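Local coordinates for protein thymidylate synthase 1 (Bacillus subtilis, PDB 1BKP) that catalyses the reductive methylation of dUMP to dTMP, with 5,10-methylenetetrahydrofolate as methyl donor and reductant, working as a homodimer, at residues 3-7 against 184-189; 17-22 against 38-42; 53-57 against 191-195; 142-147 against 159-165; 176-182 against 213-219. The contacts are given in a common frame with arbitrary orientation. Numbering follows the deposited sequence.

From the N terminus, helix 3-17 opens the chain, and its first turn later meets residues 184-189 in contact 1, closing a loop of 176 residues. Nested within that loop are contact 2, a short closure that pairs strand 19-20 with strand 39-49, and contact 4, an antiparallel pairing at the other edge of the same sheet, their centres about 26 Å apart. Contact 3 ties the 53-57 loop to helix 188-206; it encloses contact 4 and crosses contact 1, which it touches through Phe3 and Leu57. Contact 5 pairs central strands 172-183 and 209-223 and crosses contacts 1 and 3, because helix 188-206 is the connection between those strands.

Contact 1. Residues 3-7 against 184-189; sequences FDKQY and MALGNP
Build residues 3-7 as the first turn of an alpha-helix, with Tyr7 N bonded to Phe3 O at 2.7 Å. Residues 184-187 take helical phi/psi without regular bonding and lead into a helix that includes Asn188 and Pro189. The nearest CA pair is Tyr7 and Pro189, 8.4 Å apart, so side chains bridge the gap. Phe3 and Tyr7, one turn apart and both with chi1 t, supply the reach. The one hydrogen bond across runs from Tyr7 OH to Met184 O, 2.6 Å. Apolar packing centres on Pro189: Tyr7 CE1 lies 3.7 Å from its CG, and Phe3 CE2 4.2 Å from its CB. Asn188 OD1 sits at both ring edges, 3.4 Å from Phe3 CZ and 3.6 Å from Tyr7 CD1, while its ND2 bonds to Asn182, predicted to bind dUMP. This buried contact joins the N-terminal helix to the turn before helix 188-206 and to that helix's first residues, with Met47 of strand 39-49 touching Phe3 and Asn188, and Phe215 of strand 209-223 against Asn188.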
# COMPACT_ATOMS: atom_id res chain seq x y z
N PHE A 3 -4.71 19.19 9.07
CA PHE A 3 -4.62 18.71 7.75
C PHE A 3 -4.17 19.96 6.92
O PHE A 3 -3.46 19.81 5.99
CB PHE A 3 -6.01 18.28 7.33
CG PHE A 3 -6.10 17.70 5.93
CD1 PHE A 3 -4.96 17.24 5.25
CD2 PHE A 3 -7.29 17.66 5.26
CE1 PHE A 3 -5.04 16.76 3.93
CE2 PHE A 3 -7.33 17.15 3.90
CZ PHE A 3 -6.23 16.73 3.28
N ASP A 4 -4.57 21.19 7.27
CA ASP A 4 -4.18 22.36 6.47
C ASP A 4 -2.69 22.43 6.44
O ASP A 4 -2.12 22.76 5.43
CB ASP A 4 -4.65 23.66 7.14
CG ASP A 4 -6.17 23.89 7.03
OD1 ASP A 4 -6.68 23.79 5.93
OD2 ASP A 4 -6.80 24.30 8.01
N LYS A 5 -2.05 22.22 7.59
CA LYS A 5 -0.58 22.31 7.61
C LYS A 5 0.13 21.28 6.76
O LYS A 5 1.00 21.58 5.98
CB LYS A 5 -0.08 22.20 9.07
CG LYS A 5 -0.51 23.47 9.82
CD LYS A 5 0.11 23.61 11.18
CE LYS A 5 -0.51 24.79 11.87
NZ LYS A 5 -0.35 25.97 10.96
N GLN A 6 -0.32 20.03 6.89
CA GLN A 6 0.28 18.96 6.14
C GLN A 6 -0.03 19.06 4.71
O GLN A 6 0.83 18.76 3.87
CB GLN A 6 -0.18 17.59 6.71
CG GLN A 6 0.41 17.38 8.11
CD GLN A 6 0.14 15.93 8.61
OE1 GLN A 6 0.46 14.98 7.92
NE2 GLN A 6 -0.51 15.79 9.72
N TYR A 7 -1.28 19.46 4.40
CA TYR A 7 -1.66 19.54 2.96
C TYR A 7 -0.82 20.64 2.21
O TYR A 7 -0.25 20.41 1.12
CB TYR A 7 -3.17 19.84 2.90
CG TYR A 7 -3.71 20.10 1.53
CD1 TYR A 7 -4.08 19.03 0.73
CD2 TYR A 7 -3.95 21.37 1.08
CE1 TYR A 7 -4.69 19.18 -0.52
CE2 TYR A 7 -4.59 21.57 -0.17
CZ TYR A 7 -4.95 20.49 -0.97
OH TYR A 7 -5.49 20.63 -2.25
N MET A 184 -4.30 16.19 -6.11
CA MET A 184 -4.19 16.88 -4.84
C MET A 184 -5.12 18.04 -4.60
O MET A 184 -5.43 18.32 -3.45
CB MET A 184 -2.76 17.32 -4.57
CG MET A 184 -1.80 16.07 -4.52
SD MET A 184 -2.28 14.90 -3.23
CE MET A 184 -1.82 15.82 -1.81
N ALA A 185 -5.55 18.70 -5.68
CA ALA A 185 -6.43 19.85 -5.55
C ALA A 185 -7.84 19.46 -5.29
O ALA A 185 -8.44 19.99 -4.42
CB ALA A 185 -6.39 20.73 -6.85
N LEU A 186 -8.37 18.57 -6.13
CA LEU A 186 -9.75 18.17 -6.06
C LEU A 186 -10.06 16.86 -5.30
O LEU A 186 -11.01 16.77 -4.59
CB LEU A 186 -10.28 18.05 -7.47
CG LEU A 186 -10.17 19.45 -8.19
CD1 LEU A 186 -10.35 19.24 -9.67
CD2 LEU A 186 -11.26 20.41 -7.67
N GLY A 187 -9.26 15.84 -5.50
CA GLY A 187 -9.57 14.61 -4.86
C GLY A 187 -9.04 14.37 -3.44
O GLY A 187 -9.78 13.90 -2.59
N ASN A 188 -7.80 14.74 -3.17
CA ASN A 188 -7.24 14.45 -1.86
C ASN A 188 -8.05 14.96 -0.61
O ASN A 188 -8.29 14.16 0.35
CB ASN A 188 -5.80 14.95 -1.79
CG ASN A 188 -5.16 14.66 -0.46
OD1 ASN A 188 -4.97 15.56 0.33
ND2 ASN A 188 -4.67 13.41 -0.28
N PRO A 189 -8.47 16.24 -0.60
CA PRO A 189 -9.21 16.67 0.64
C PRO A 189 -10.46 15.91 0.91
O PRO A 189 -10.75 15.54 2.05
CB PRO A 189 -9.43 18.18 0.43
CG PRO A 189 -8.30 18.62 -0.58
CD PRO A 189 -8.26 17.39 -1.53

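Contact 2. Residues 17-22 against 38-42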
# COMPACT_ATOMS: atom_id res chain seq x y z
N ASN A 17 9.15 21.20 -6.58
CA ASN A 17 10.02 20.11 -6.99
C ASN A 17 9.29 19.14 -7.85
O ASN A 17 9.86 18.10 -8.25
CB ASN A 17 10.39 19.34 -5.72
CG ASN A 17 11.19 20.18 -4.77
OD1 ASN A 17 12.16 20.81 -5.16
ND2 ASN A 17 10.78 20.20 -3.53
N GLY A 18 8.03 19.44 -8.15
CA GLY A 18 7.28 18.48 -8.97
C GLY A 18 7.78 18.27 -10.40
O GLY A 18 8.34 19.19 -11.00
N ILE A 19 7.57 17.09 -10.95
CA ILE A 19 7.99 16.78 -12.29
C ILE A 19 6.83 16.86 -13.30
O ILE A 19 5.73 16.33 -13.06
CB ILE A 19 8.62 15.34 -12.30
CG1 ILE A 19 9.75 15.29 -11.28
CG2 ILE A 19 9.13 14.97 -13.72
CD1 ILE A 19 9.63 14.12 -10.39
N SER A 20 7.08 17.49 -14.45
CA SER A 20 6.04 17.68 -15.41
C SER A 20 5.79 16.50 -16.29
O SER A 20 6.69 15.80 -16.57
CB SER A 20 6.41 18.91 -16.26
OG SER A 20 5.56 18.95 -17.38
N ASP A 21 4.54 16.22 -16.67
CA ASP A 21 4.27 15.17 -17.63
C ASP A 21 4.25 15.65 -19.06
O ASP A 21 3.68 14.97 -19.94
CB ASP A 21 3.02 14.39 -17.31
CG ASP A 21 1.79 15.26 -17.18
OD1 ASP A 21 1.90 16.46 -17.49
OD2 ASP A 21 0.72 14.71 -16.77
N GLU A 22 4.85 16.82 -19.31
CA GLU A 22 4.92 17.40 -20.70
C GLU A 22 5.59 16.39 -21.71
O GLU A 22 5.29 16.38 -22.89
CB GLU A 22 5.76 18.66 -20.63
CG GLU A 22 5.04 19.92 -20.38
CD GLU A 22 5.90 20.92 -19.57
OE1 GLU A 22 7.11 20.65 -19.31
OE2 GLU A 22 5.34 21.95 -19.14
N HIS A 38 -1.80 19.15 -18.48
CA HIS A 38 -0.63 18.48 -17.92
C HIS A 38 -0.60 18.64 -16.40
O HIS A 38 -1.40 19.47 -15.85
CB HIS A 38 0.64 19.06 -18.55
CG HIS A 38 0.82 18.68 -20.00
ND1 HIS A 38 1.19 17.42 -20.39
CD2 HIS A 38 0.61 19.38 -21.14
CE1 HIS A 38 1.19 17.34 -21.72
NE2 HIS A 38 0.85 18.52 -22.19
N THR A 39 0.31 17.93 -15.74
CA THR A 39 0.41 17.98 -14.28
C THR A 39 1.84 17.98 -13.83
O THR A 39 2.74 17.82 -14.67
CB THR A 39 -0.18 16.70 -13.64
OG1 THR A 39 0.58 15.55 -14.07
CG2 THR A 39 -1.65 16.51 -14.03
N LEU A 40 2.06 18.46 -12.60
CA LEU A 40 3.34 18.35 -11.87
C LEU A 40 3.07 17.21 -10.81
O LEU A 40 1.98 17.17 -10.23
CB LEU A 40 3.72 19.63 -11.06
CG LEU A 40 3.97 20.91 -11.89
CD1 LEU A 40 4.26 22.05 -10.98
CD2 LEU A 40 5.09 20.69 -12.87
N SER A 41 4.05 16.33 -10.56
CA SER A 41 3.80 15.29 -9.59
C SER A 41 5.05 14.94 -8.85
O SER A 41 6.18 15.23 -9.30
CB SER A 41 3.25 14.05 -10.29
OG SER A 41 4.20 13.64 -11.27
N VAL A 42 4.83 14.33 -7.69
CA VAL A 42 5.88 13.78 -6.82
C VAL A 42 5.38 12.37 -6.40
O VAL A 42 4.21 12.01 -6.58
CB VAL A 42 6.18 14.58 -5.56
CG1 VAL A 42 6.79 15.94 -5.93
CG2 VAL A 42 4.89 14.69 -4.64
O HOH W 1 3.42 14.89 -13.71
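An antiparallel strand pair at the edge of the main sheet, extended by an aspartate side chain, joins residues 17-22 to 38-42. Ile19 and Ser41 form a hydrogen-bonded pair: Ile19 N to Ser41 O is 2.8 Å and Ser41 N to Ile19 O 3.0 Å. Ser20 and Leu40 follow as a non-hydrogen-bonded pair with CA atoms 4.5 Å apart, and Asp21 N to Thr39 O, 3.1 Å, extends the pairing. The Asp21 side chain then turns back, its OD1 accepting from Thr39 N at 2.8 Å and, in a His-carboxylate hydrogen bond, from His38 ND1 at 3.1 Å. An ST turn, Glu22 N to Ser20 OG at 3.0 Å, bends the chain so that Glu22 CA lies 4.1 Å from the His38 ring centroid, a CH-pi contact over its face. A water donates to Ile19 O at 2.8 Å and also hydrogen-bonds Thr39 OG1 and Ser41 OG, both at 2.9 Å. Ser41 OG is bonded as well to Lys169 of the second subunit, whose Arg140, predicted to bind dUMP, packs on Asp21 and Thr39. Strand 19-20 comes directly after helix 3-17, whose Ile14 touches Leu40 and Val42, while strand 39-49 pairs on its other edge with strand 209-223.

Contact 3. Residues 53-57 against 191-195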
# COMPACT_ATOMS: atom_id res chain seq x y z
N GLU A 53 -8.15 15.84 16.25
CA GLU A 53 -9.10 16.69 15.51
C GLU A 53 -9.46 15.99 14.19
O GLU A 53 -8.75 15.06 13.74
CB GLU A 53 -8.50 18.09 15.23
CG GLU A 53 -7.26 18.10 14.61
CD GLU A 53 -6.66 19.55 14.46
OE1 GLU A 53 -6.41 20.20 15.46
OE2 GLU A 53 -6.39 19.99 13.34
N VAL A 54 -10.57 16.42 13.59
CA VAL A 54 -11.06 15.88 12.33
C VAL A 54 -10.15 16.39 11.21
O VAL A 54 -9.85 17.54 11.19
CB VAL A 54 -12.50 16.40 12.11
CG1 VAL A 54 -12.95 16.15 10.71
CG2 VAL A 54 -13.42 15.58 13.04
N PRO A 55 -9.57 15.49 10.36
CA PRO A 55 -8.72 16.02 9.31
C PRO A 55 -9.59 16.65 8.20
O PRO A 55 -10.15 15.94 7.41
CB PRO A 55 -7.93 14.77 8.81
CG PRO A 55 -8.82 13.64 9.13
CD PRO A 55 -9.51 14.01 10.45
N ILE A 56 -9.71 17.98 8.20
CA ILE A 56 -10.50 18.63 7.18
C ILE A 56 -9.88 19.97 6.94
O ILE A 56 -9.14 20.53 7.81
CB ILE A 56 -11.99 18.72 7.61
CG1 ILE A 56 -12.90 19.11 6.43
CG2 ILE A 56 -12.19 19.69 8.80
CD1 ILE A 56 -14.39 18.82 6.73
N LEU A 57 -9.88 20.35 5.66
CA LEU A 57 -9.28 21.64 5.32
C LEU A 57 -10.16 22.80 5.78
O LEU A 57 -11.39 22.68 5.75
CB LEU A 57 -9.18 21.83 3.81
CG LEU A 57 -8.19 20.92 3.03
CD1 LEU A 57 -7.95 21.59 1.63
CD2 LEU A 57 -6.87 20.72 3.90
N ASN A 191 -11.11 12.72 -0.11
CA ASN A 191 -10.71 11.34 0.25
C ASN A 191 -10.13 11.20 1.66
O ASN A 191 -10.51 10.29 2.39
CB ASN A 191 -9.69 10.86 -0.77
CG ASN A 191 -10.32 10.43 -2.07
OD1 ASN A 191 -11.49 9.93 -2.12
ND2 ASN A 191 -9.57 10.58 -3.12
N VAL A 192 -9.37 12.21 2.13
CA VAL A 192 -8.72 12.15 3.43
C VAL A 192 -9.85 12.25 4.49
O VAL A 192 -9.88 11.44 5.45
CB VAL A 192 -7.77 13.27 3.58
CG1 VAL A 192 -7.26 13.42 5.02
CG2 VAL A 192 -6.53 13.01 2.72
N PHE A 193 -10.78 13.19 4.29
CA PHE A 193 -11.91 13.31 5.28
C PHE A 193 -12.77 12.04 5.31
O PHE A 193 -13.01 11.47 6.34
CB PHE A 193 -12.79 14.52 4.90
CG PHE A 193 -14.06 14.62 5.76
CD1 PHE A 193 -13.98 15.01 7.08
CD2 PHE A 193 -15.32 14.31 5.23
CE1 PHE A 193 -15.17 15.10 7.89
CE2 PHE A 193 -16.50 14.38 6.01
CZ PHE A 193 -16.43 14.77 7.31
N GLN A 194 -13.09 11.52 4.13
CA GLN A 194 -13.99 10.40 3.96
C GLN A 194 -13.49 9.14 4.68
O GLN A 194 -14.28 8.52 5.39
CB GLN A 194 -14.13 10.18 2.47
CG GLN A 194 -14.55 8.86 1.97
CD GLN A 194 -14.63 8.86 0.41
OE1 GLN A 194 -15.73 8.95 -0.17
NE2 GLN A 194 -13.51 8.83 -0.23
N TYR A 195 -12.21 8.84 4.59
CA TYR A 195 -11.70 7.62 5.26
C TYR A 195 -11.56 7.77 6.77
O TYR A 195 -11.64 6.75 7.52
CB TYR A 195 -10.45 7.01 4.53
CG TYR A 195 -10.93 6.10 3.44
CD1 TYR A 195 -11.35 6.63 2.17
CD2 TYR A 195 -11.03 4.70 3.66
CE1 TYR A 195 -11.85 5.79 1.16
CE2 TYR A 195 -11.53 3.84 2.68
CZ TYR A 195 -11.94 4.42 1.42
OH TYR A 195 -12.46 3.54 0.50
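Residues 53-57 run in an extended conformation without regular secondary structure, whereas 191-195 form one helical turn marked by Tyr195 N to Asn191 O at 3.1 Å. The nearest CA pair is Pro55 and Phe193, 5.8 Å apart, and Pro55 O comes to 3.8 Å from Phe193 CA. No hydrogen bond crosses, so the contact rests on apolar fit. Phe193, chi1 t, is the main element: Ile56 CD1 stands over its ring face, 4.2 Å from the centroid and 26° off the normal, a CH-pi contact, while Val54 CG1 approaches the ring edge 3.7 Å from Phe193 CE1. One residue earlier in the helix, Val192 CG1 meets Pro55 CB at 4.1 Å. Asn191, predicted to bind dUMP, lies on the same helix but makes no contact with 53-57. Trp64, Ala67 and Ile68 of helix 64-75 also pack on Phe193, and Phe3 of helix 3-17 and Phe215 of strand 209-223 touch Val192, placing the loop against helix 188-206 within the interior.

Contact 4. Residues 142-147 against 159-165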
# COMPACT_ATOMS: atom_id res chain seq x y z
N HIS A 142 -5.40 -7.38 8.72
CA HIS A 142 -6.73 -6.75 8.70
C HIS A 142 -6.67 -5.81 7.48
O HIS A 142 -6.29 -4.61 7.63
CB HIS A 142 -6.89 -5.86 9.93
CG HIS A 142 -7.12 -6.61 11.21
ND1 HIS A 142 -8.03 -7.67 11.30
CD2 HIS A 142 -6.67 -6.38 12.47
CE1 HIS A 142 -8.13 -8.05 12.57
NE2 HIS A 142 -7.32 -7.28 13.29
N ILE A 143 -6.86 -6.38 6.29
CA ILE A 143 -6.74 -5.62 5.05
C ILE A 143 -7.98 -5.70 4.13
O ILE A 143 -8.64 -6.74 4.14
CB ILE A 143 -5.57 -6.23 4.23
CG1 ILE A 143 -4.21 -6.00 4.93
CG2 ILE A 143 -5.63 -5.74 2.71
CD1 ILE A 143 -3.11 -6.77 4.32
N THR A 144 -8.41 -4.59 3.49
CA THR A 144 -9.48 -4.74 2.52
C THR A 144 -8.77 -4.28 1.26
O THR A 144 -7.85 -3.42 1.36
CB THR A 144 -10.69 -3.84 2.76
OG1 THR A 144 -10.31 -2.46 2.83
CG2 THR A 144 -11.34 -4.22 4.07
N MET A 145 -9.33 -4.71 0.15
CA MET A 145 -8.71 -4.52 -1.17
C MET A 145 -9.72 -4.41 -2.23
O MET A 145 -10.49 -5.40 -2.46
CB MET A 145 -7.88 -5.86 -1.45
CG MET A 145 -7.04 -5.90 -2.78
SD MET A 145 -5.98 -4.52 -2.88
CE MET A 145 -4.92 -4.74 -1.45
N LEU A 146 -9.68 -3.29 -2.95
CA LEU A 146 -10.60 -3.11 -4.10
C LEU A 146 -9.89 -3.44 -5.39
O LEU A 146 -10.58 -3.72 -6.39
CB LEU A 146 -11.06 -1.69 -4.19
CG LEU A 146 -11.79 -1.07 -3.01
CD1 LEU A 146 -12.19 0.44 -3.17
CD2 LEU A 146 -13.03 -1.97 -2.74
N TRP A 147 -8.55 -3.54 -5.35
CA TRP A 147 -7.72 -3.87 -6.56
C TRP A 147 -7.66 -5.42 -6.73
O TRP A 147 -6.70 -6.07 -6.30
CB TRP A 147 -6.28 -3.37 -6.43
CG TRP A 147 -5.52 -3.33 -7.71
CD1 TRP A 147 -4.78 -4.30 -8.23
CD2 TRP A 147 -5.48 -2.23 -8.62
NE1 TRP A 147 -4.25 -3.89 -9.44
CE2 TRP A 147 -4.67 -2.62 -9.70
CE3 TRP A 147 -6.05 -0.96 -8.61
CZ2 TRP A 147 -4.41 -1.77 -10.79
CZ3 TRP A 147 -5.80 -0.09 -9.71
CH2 TRP A 147 -5.00 -0.50 -10.76
N PRO A 159 -10.23 1.85 -8.94
CA PRO A 159 -10.20 2.73 -7.76
C PRO A 159 -8.91 3.47 -7.45
O PRO A 159 -7.83 2.96 -7.71
CB PRO A 159 -10.53 1.74 -6.61
CG PRO A 159 -9.81 0.43 -7.10
CD PRO A 159 -10.17 0.43 -8.61
N CYS A 160 -9.05 4.71 -6.98
CA CYS A 160 -7.91 5.49 -6.53
C CYS A 160 -7.54 5.04 -5.12
O CYS A 160 -6.41 4.67 -4.87
CB CYS A 160 -8.16 7.00 -6.51
SG CYS A 160 -8.00 7.77 -8.20
N VAL A 161 -8.47 5.18 -4.16
CA VAL A 161 -8.18 4.79 -2.75
C VAL A 161 -8.65 3.33 -2.72
O VAL A 161 -9.85 3.04 -2.59
CB VAL A 161 -8.97 5.69 -1.71
CG1 VAL A 161 -8.56 5.25 -0.30
CG2 VAL A 161 -8.69 7.24 -1.95
N TYR A 162 -7.70 2.42 -2.84
CA TYR A 162 -8.08 1.05 -3.09
C TYR A 162 -7.81 0.05 -1.96
O TYR A 162 -8.21 -1.13 -2.09
CB TYR A 162 -7.31 0.60 -4.39
CG TYR A 162 -5.76 0.42 -4.28
CD1 TYR A 162 -4.88 1.53 -4.41
CD2 TYR A 162 -5.20 -0.81 -3.83
CE1 TYR A 162 -3.55 1.44 -4.11
CE2 TYR A 162 -3.85 -0.91 -3.53
CZ TYR A 162 -3.02 0.24 -3.68
OH TYR A 162 -1.68 0.19 -3.46
N GLU A 163 -7.10 0.46 -0.92
CA GLU A 163 -6.84 -0.51 0.16
C GLU A 163 -6.76 0.11 1.50
O GLU A 163 -6.51 1.35 1.65
CB GLU A 163 -5.51 -1.34 -0.11
CG GLU A 163 -4.30 -0.40 0.00
CD GLU A 163 -2.96 -1.16 -0.15
OE1 GLU A 163 -2.91 -2.35 0.06
OE2 GLU A 163 -1.96 -0.53 -0.43
N THR A 164 -7.03 -0.71 2.53
CA THR A 164 -6.90 -0.22 3.91
C THR A 164 -6.22 -1.33 4.71
O THR A 164 -6.29 -2.49 4.34
CB THR A 164 -8.24 0.04 4.63
OG1 THR A 164 -8.98 -1.18 4.83
CG2 THR A 164 -9.18 0.94 3.81
N GLN A 165 -5.53 -0.96 5.77
CA GLN A 165 -4.97 -1.98 6.72
C GLN A 165 -5.33 -1.40 8.12
O GLN A 165 -5.15 -0.23 8.39
CB GLN A 165 -3.45 -2.18 6.55
CG GLN A 165 -3.03 -3.27 7.56
CD GLN A 165 -1.65 -3.83 7.25
OE1 GLN A 165 -1.02 -3.45 6.34
NE2 GLN A 165 -1.20 -4.81 8.07
O HOH W 2 -3.40 -5.78 10.38
O HOH W 3 -10.30 -1.26 0.45
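Trp147 turns its edge toward the face of Tyr162, the five-membered ring and the Tyr162 ring having centroids 6.0 Å apart and planes at 67°, a T-shaped pair; Trp147 CB also lies 3.8 Å from Tyr162 CD2. At the Tyr162 ring edge sits Met145 SD, 5.2 Å from the centroid, a Met-aromatic contact. Nearby, Leu146 CB packs on Pro159 CG at 3.8 Å. The backbones run antiparallel, strand axes 4.7 Å apart at 173°. Thr144 and Thr164 form the hydrogen-bonded pair, N to O 3.1 Å in both directions, and their OG1 atoms are hydrogen-bonded at 2.7 Å. Ile143 with Gln165 and Met145 with Glu163 are non-hydrogen-bonded pairs, and Leu146 N to Tyr162 O, 2.8 Å, completes the bonding. The catalytic Cys160 points away from 142-147, just ahead of the paired strand. The face bearing Met145 and Glu163 meets the dimer partner: Tyr162 OH bonds to Glu163 of the second subunit, and Met145 packs on its counterpart there. Strand 143-145 is one of the sheet's two edge strands within the chain, while 161-169 pairs beyond with strand 172-183; helix 125-135 touches His142 and Thr144, and helix 188-206 covers Val161 and Thr164.

Contact 5. Residues 176-182 against 213-219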
# COMPACT_ATOMS: atom_id res chain seq x y z
N GLU A 176 -4.73 2.60 8.27
CA GLU A 176 -3.76 3.07 7.27
C GLU A 176 -4.44 2.87 5.91
O GLU A 176 -4.89 1.78 5.58
CB GLU A 176 -2.45 2.26 7.36
CG GLU A 176 -1.42 2.77 6.39
CD GLU A 176 0.03 2.39 6.72
OE1 GLU A 176 0.23 1.40 7.44
OE2 GLU A 176 0.95 3.08 6.24
N VAL A 177 -4.43 3.89 5.05
CA VAL A 177 -5.10 3.79 3.76
C VAL A 177 -4.10 4.11 2.65
O VAL A 177 -3.17 4.86 2.88
CB VAL A 177 -6.23 4.92 3.79
CG1 VAL A 177 -6.91 5.12 2.52
CG2 VAL A 177 -7.26 4.62 4.87
N ARG A 178 -4.31 3.63 1.44
CA ARG A 178 -3.43 4.04 0.33
C ARG A 178 -4.20 4.36 -0.91
O ARG A 178 -5.08 3.57 -1.31
CB ARG A 178 -2.38 2.98 -0.06
CG ARG A 178 -1.28 3.57 -1.05
CD ARG A 178 -0.11 2.61 -1.16
NE ARG A 178 0.89 3.21 -2.02
CZ ARG A 178 0.93 3.12 -3.34
NH1 ARG A 178 0.19 2.22 -3.97
NH2 ARG A 178 1.87 3.77 -3.99
N ALA A 179 -3.83 5.46 -1.53
CA ALA A 179 -4.34 5.83 -2.84
C ALA A 179 -3.14 5.63 -3.81
O ALA A 179 -2.03 6.15 -3.58
CB ALA A 179 -4.71 7.30 -2.90
N ARG A 180 -3.42 5.01 -4.95
CA ARG A 180 -2.38 4.82 -5.96
C ARG A 180 -2.04 6.11 -6.63
O ARG A 180 -0.93 6.35 -7.10
CB ARG A 180 -2.94 3.84 -7.05
CG ARG A 180 -4.25 4.18 -7.66
CD ARG A 180 -4.42 3.39 -8.92
NE ARG A 180 -5.70 3.73 -9.55
CZ ARG A 180 -5.85 4.55 -10.57
NH1 ARG A 180 -4.81 5.23 -11.02
NH2 ARG A 180 -7.05 4.74 -11.07
N SER A 181 -3.03 6.99 -6.64
CA SER A 181 -2.87 8.27 -7.30
C SER A 181 -3.85 9.26 -6.65
O SER A 181 -4.87 8.81 -6.17
CB SER A 181 -3.34 8.12 -8.78
OG SER A 181 -3.04 9.36 -9.35
N ASN A 182 -3.55 10.56 -6.60
CA ASN A 182 -4.60 11.50 -6.10
C ASN A 182 -4.38 12.84 -6.74
O ASN A 182 -3.24 13.39 -6.76
CB ASN A 182 -4.41 11.72 -4.59
CG ASN A 182 -5.65 11.42 -3.69
OD1 ASN A 182 -5.60 11.78 -2.57
ND2 ASN A 182 -6.70 10.76 -4.18
N TYR A 213 -4.34 7.87 12.24
CA TYR A 213 -5.00 7.70 10.91
C TYR A 213 -3.88 8.13 9.92
O TYR A 213 -3.32 9.21 10.09
CB TYR A 213 -6.17 8.66 10.81
CG TYR A 213 -6.70 8.80 9.40
CD1 TYR A 213 -7.12 7.71 8.64
CD2 TYR A 213 -6.80 10.05 8.83
CE1 TYR A 213 -7.66 7.90 7.35
CE2 TYR A 213 -7.35 10.24 7.55
CZ TYR A 213 -7.79 9.14 6.83
OH TYR A 213 -8.46 9.35 5.60
N ILE A 214 -3.49 7.24 9.02
CA ILE A 214 -2.40 7.45 8.07
C ILE A 214 -2.97 7.34 6.65
O ILE A 214 -3.60 6.35 6.31
CB ILE A 214 -1.37 6.35 8.34
CG1 ILE A 214 -0.92 6.46 9.80
CG2 ILE A 214 -0.21 6.49 7.42
CD1 ILE A 214 -0.80 5.13 10.47
N PHE A 215 -2.55 8.24 5.76
CA PHE A 215 -3.09 8.30 4.39
C PHE A 215 -1.88 8.42 3.48
O PHE A 215 -1.08 9.36 3.57
CB PHE A 215 -3.98 9.53 4.26
CG PHE A 215 -4.82 9.54 2.94
CD1 PHE A 215 -4.24 9.88 1.72
CD2 PHE A 215 -6.15 9.12 2.96
CE1 PHE A 215 -4.96 9.80 0.47
CE2 PHE A 215 -6.95 9.02 1.73
CZ PHE A 215 -6.37 9.35 0.49
N ASN A 216 -1.68 7.39 2.72
CA ASN A 216 -0.52 7.30 1.81
C ASN A 216 -0.93 7.56 0.40
O ASN A 216 -1.94 7.01 -0.02
CB ASN A 216 -0.00 5.86 1.82
CG ASN A 216 0.65 5.49 3.16
OD1 ASN A 216 1.56 6.19 3.62
ND2 ASN A 216 0.05 4.55 3.89
N ILE A 217 -0.08 8.22 -0.38
CA ILE A 217 -0.48 8.46 -1.80
C ILE A 217 0.73 8.11 -2.67
O ILE A 217 1.85 8.46 -2.32
CB ILE A 217 -0.77 9.93 -2.10
CG1 ILE A 217 -1.84 10.53 -1.19
CG2 ILE A 217 -1.37 10.06 -3.52
CD1 ILE A 217 -1.22 11.40 -0.16
N GLY A 218 0.48 7.36 -3.75
CA GLY A 218 1.58 7.00 -4.66
C GLY A 218 1.87 8.12 -5.66
O GLY A 218 2.72 8.93 -5.42
N ASP A 219 1.08 8.28 -6.71
CA ASP A 219 1.42 9.41 -7.62
C ASP A 219 0.63 10.66 -7.14
O ASP A 219 -0.57 10.70 -7.25
CB ASP A 219 0.98 9.06 -8.99
CG ASP A 219 1.51 10.06 -10.02
OD1 ASP A 219 0.99 11.16 -10.07
OD2 ASP A 219 2.50 9.79 -10.70
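Tyr213 begins the second segment, its CE1 4.1 Å from Val177 CG2. Ile214 O then accepts from Val177 N at 2.9 Å, and the Phe215 ring reaches toward the partner strand, CE2 4.0 Å from Val177 CG1 and CE1 4.2 Å from Ala179 CB. Asn216 has three roles: its N donates to Val177 O and its O accepts from Ala179 N, both at 2.9 Å, while ND2 hydrogen-bonds Glu176 OE2 at 2.9 Å. Ile217 CG2 packs on Asn182 CB at 3.6 Å. The bonding pattern is that of parallel strands, axes 4.6 Å apart and 19° between them. Gly218 N to Ala179 O and Asp219 N to Arg180 O, both 2.8 Å, carry the pairing round the corners that both segments turn, and Asn182 N to Asp219 O, 3.1 Å, closes it. Arg180, Ser181 and Asn182 are predicted to bind dUMP. Glu176 bonds Ser44 and Arg178 of the second subunit, Arg178 bonds Tyr162 of its own chain and Glu176 of the second subunit, and Asp219 forms a salt bridge with Lys169 there. Strands 172-183 and 209-223 are the arms of a beta-alpha-beta crossover through helix 188-206, which touches Asn182 and Tyr213; strands 161-169 and 39-49 flank the pair.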